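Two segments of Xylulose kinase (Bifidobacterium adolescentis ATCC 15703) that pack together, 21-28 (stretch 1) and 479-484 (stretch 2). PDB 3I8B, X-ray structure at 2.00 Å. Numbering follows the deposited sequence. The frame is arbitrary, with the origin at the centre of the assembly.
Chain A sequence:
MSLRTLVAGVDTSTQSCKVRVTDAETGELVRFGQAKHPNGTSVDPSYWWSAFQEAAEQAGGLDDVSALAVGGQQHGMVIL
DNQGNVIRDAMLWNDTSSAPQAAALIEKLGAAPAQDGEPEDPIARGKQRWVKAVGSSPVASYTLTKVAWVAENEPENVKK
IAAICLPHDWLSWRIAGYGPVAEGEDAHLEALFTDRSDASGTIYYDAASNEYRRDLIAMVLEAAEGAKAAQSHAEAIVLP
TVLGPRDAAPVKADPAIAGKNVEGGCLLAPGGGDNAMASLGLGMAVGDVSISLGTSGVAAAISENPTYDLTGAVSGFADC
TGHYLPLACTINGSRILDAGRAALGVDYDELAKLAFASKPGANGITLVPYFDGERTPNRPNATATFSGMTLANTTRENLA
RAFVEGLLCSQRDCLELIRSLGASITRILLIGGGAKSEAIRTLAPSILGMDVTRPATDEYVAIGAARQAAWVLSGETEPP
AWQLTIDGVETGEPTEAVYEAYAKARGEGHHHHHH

Stretch 1 21-28: VTDAETGE
Stretch 2 479-484: PPAWQL

Residues 21-28 finish a strand, Val 21 to Asp 23, and turn back on themselves; residues 479-484 form an irregular, extended segment. The CA atoms approach most closely at Thr 26 and Trp 482 (5.6 Å), with Glu 25 and Pro 480 at 7.1 Å; this pairing order shows both stretches running in roughly the same sense here. The contact buries 223 Å² over both sides, 100 Å² of it on Trp 482.

Backbone and side-chain hydrogen bonds hold the turn. Gly 27 N donates to Asp 23 O (2.8 Å) and Asp 23 N to Glu 28 O (2.9 Å). Asp 23, chi1 t, accepts at OD1 from Thr 26 N (2.8 Å, 146°) and weakly from Glu 25 N (2.9 Å, 124°). Thr 26, chi1 p, uses OG1 to accept from Glu 28 N at 3.1 Å. Phi/psi runs -63/-34, -81/-37 and -110/-19 over Ala 24 to Thr 26, then 82/-1 at Gly 27. In stretch 2, a weak bond of 2.9 Å joins Trp 482 N to Pro 480 O, and Ala 481 adopts -80/71.

The indole of Trp 482 (phi/psi -79/145, chi1 -68°, chi2 -11°) lies against this turn. Its CB points sideways, but the ring end comes nearer. One face receives Gly 27: CA sits 3.3 Å from the six-membered ring centroid, 16° off the normal, a CH-pi contact. An ideal CB here would lie 2.5 Å from Trp 482 CD2, a clash; at phi/psi 82/-1 it would also be jammed against Thr 26 O, which by itself calls for glycine.

At the ring edge, Trp 482 NE1 donates to Ala 24 O (3.1 Å, 142°), pairing the indole N-H with a turn carbonyl. Thr 22 OG1 reaches Trp 482 CH2 at 3.7 Å and has no polar partner in the model.

One water bridges the backbones, donating to Thr 26 O (2.8 Å) and accepting from Gln 483 N (3.0 Å), atoms 4.3 Å apart.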

# COMPACT_ATOMS: atom_id res chain seq x y z
N VAL A 21 8.56 -19.74 -5.78
CA VAL A 21 9.94 -20.17 -5.84
C VAL A 21 10.52 -19.70 -7.17
O VAL A 21 9.97 -19.99 -8.24
CB VAL A 21 10.06 -21.68 -5.67
CG1 VAL A 21 11.53 -22.11 -5.72
CG2 VAL A 21 9.40 -22.13 -4.36
N THR A 22 11.61 -18.94 -7.13
CA THR A 22 12.06 -18.32 -8.37
C THR A 22 13.57 -18.35 -8.56
O THR A 22 14.34 -18.40 -7.60
CB THR A 22 11.45 -16.88 -8.58
OG1 THR A 22 12.46 -15.87 -8.63
CG2 THR A 22 10.46 -16.54 -7.52
N ASP A 23 13.98 -18.32 -9.82
CA ASP A 23 15.39 -18.32 -10.19
C ASP A 23 16.03 -17.00 -9.78
O ASP A 23 15.60 -15.93 -10.22
CB ASP A 23 15.52 -18.55 -11.69
CG ASP A 23 16.95 -18.71 -12.14
OD1 ASP A 23 17.69 -17.71 -12.13
OD2 ASP A 23 17.33 -19.83 -12.50
N ALA A 24 17.06 -17.07 -8.94
CA ALA A 24 17.67 -15.86 -8.39
C ALA A 24 18.29 -15.00 -9.49
O ALA A 24 18.30 -13.76 -9.43
CB ALA A 24 18.71 -16.23 -7.36
N GLU A 25 18.82 -15.65 -10.50
CA GLU A 25 19.52 -14.93 -11.54
C GLU A 25 18.58 -14.30 -12.57
O GLU A 25 18.83 -13.19 -13.04
CB GLU A 25 20.53 -15.85 -12.20
CG GLU A 25 21.41 -15.21 -13.24
CD GLU A 25 22.42 -16.22 -13.75
OE1 GLU A 25 22.17 -16.81 -14.83
OE2 GLU A 25 23.42 -16.44 -13.05
N THR A 26 17.51 -15.01 -12.92
CA THR A 26 16.64 -14.59 -14.02
C THR A 26 15.25 -14.07 -13.62
O THR A 26 14.59 -13.41 -14.43
CB THR A 26 16.39 -15.74 -15.01
OG1 THR A 26 15.61 -16.76 -14.36
CG2 THR A 26 17.71 -16.32 -15.50
N GLY A 27 14.80 -14.40 -12.41
CA GLY A 27 13.45 -14.06 -12.00
C GLY A 27 12.41 -15.04 -12.50
O GLY A 27 11.21 -14.90 -12.22
N GLU A 28 12.85 -16.05 -13.25
CA GLU A 28 11.94 -17.06 -13.80
C GLU A 28 11.21 -17.84 -12.72
O GLU A 28 11.81 -18.22 -11.70
CB GLU A 28 12.69 -18.05 -14.71
CG GLU A 28 12.91 -17.54 -16.11
CD GLU A 28 13.56 -18.59 -17.00
OE1 GLU A 28 13.02 -19.72 -17.07
OE2 GLU A 28 14.60 -18.28 -17.62
N PRO A 479 19.57 -3.98 -7.46
CA PRO A 479 18.67 -5.14 -7.43
C PRO A 479 18.84 -5.92 -8.72
O PRO A 479 19.28 -5.34 -9.72
CB PRO A 479 17.25 -4.51 -7.38
CG PRO A 479 17.42 -3.05 -7.40
CD PRO A 479 18.86 -2.70 -7.66
N PRO A 480 18.50 -7.22 -8.71
CA PRO A 480 18.57 -8.08 -9.89
C PRO A 480 17.89 -7.46 -11.11
O PRO A 480 16.72 -7.09 -11.03
CB PRO A 480 17.79 -9.33 -9.44
CG PRO A 480 18.02 -9.38 -7.99
CD PRO A 480 18.06 -7.96 -7.52
N ALA A 481 18.62 -7.38 -12.22
CA ALA A 481 18.06 -6.86 -13.46
C ALA A 481 17.21 -7.89 -14.21
O ALA A 481 17.61 -8.38 -15.27
CB ALA A 481 19.17 -6.35 -14.36
N TRP A 482 16.03 -8.21 -13.67
CA TRP A 482 15.15 -9.23 -14.27
C TRP A 482 14.35 -8.71 -15.48
O TRP A 482 13.95 -7.55 -15.53
CB TRP A 482 14.20 -9.82 -13.21
CG TRP A 482 14.89 -10.65 -12.15
CD1 TRP A 482 16.18 -11.08 -12.16
CD2 TRP A 482 14.31 -11.17 -10.93
NE1 TRP A 482 16.45 -11.83 -11.04
CE2 TRP A 482 15.32 -11.90 -10.27
CE3 TRP A 482 13.03 -11.09 -10.35
CZ2 TRP A 482 15.10 -12.54 -9.05
CZ3 TRP A 482 12.82 -11.72 -9.13
CH2 TRP A 482 13.84 -12.44 -8.50
N GLN A 483 14.13 -9.59 -16.45
CA GLN A 483 13.29 -9.27 -17.60
C GLN A 483 11.87 -8.97 -17.15
O GLN A 483 11.30 -9.69 -16.33
CB GLN A 483 13.27 -10.41 -18.61
CG GLN A 483 14.22 -10.24 -19.79
CD GLN A 483 13.77 -9.17 -20.78
OE1 GLN A 483 14.56 -8.33 -21.21
NE2 GLN A 483 12.48 -9.19 -21.13
N LEU A 484 11.30 -7.91 -17.71
CA LEU A 484 9.92 -7.55 -17.46
C LEU A 484 9.10 -7.78 -18.72
O LEU A 484 9.51 -7.38 -19.81
CB LEU A 484 9.84 -6.09 -17.06
CG LEU A 484 10.78 -5.76 -15.90
CD1 LEU A 484 11.18 -4.30 -15.92
CD2 LEU A 484 10.15 -6.16 -14.56
O HOH W 1 15.75 -12.08 -16.57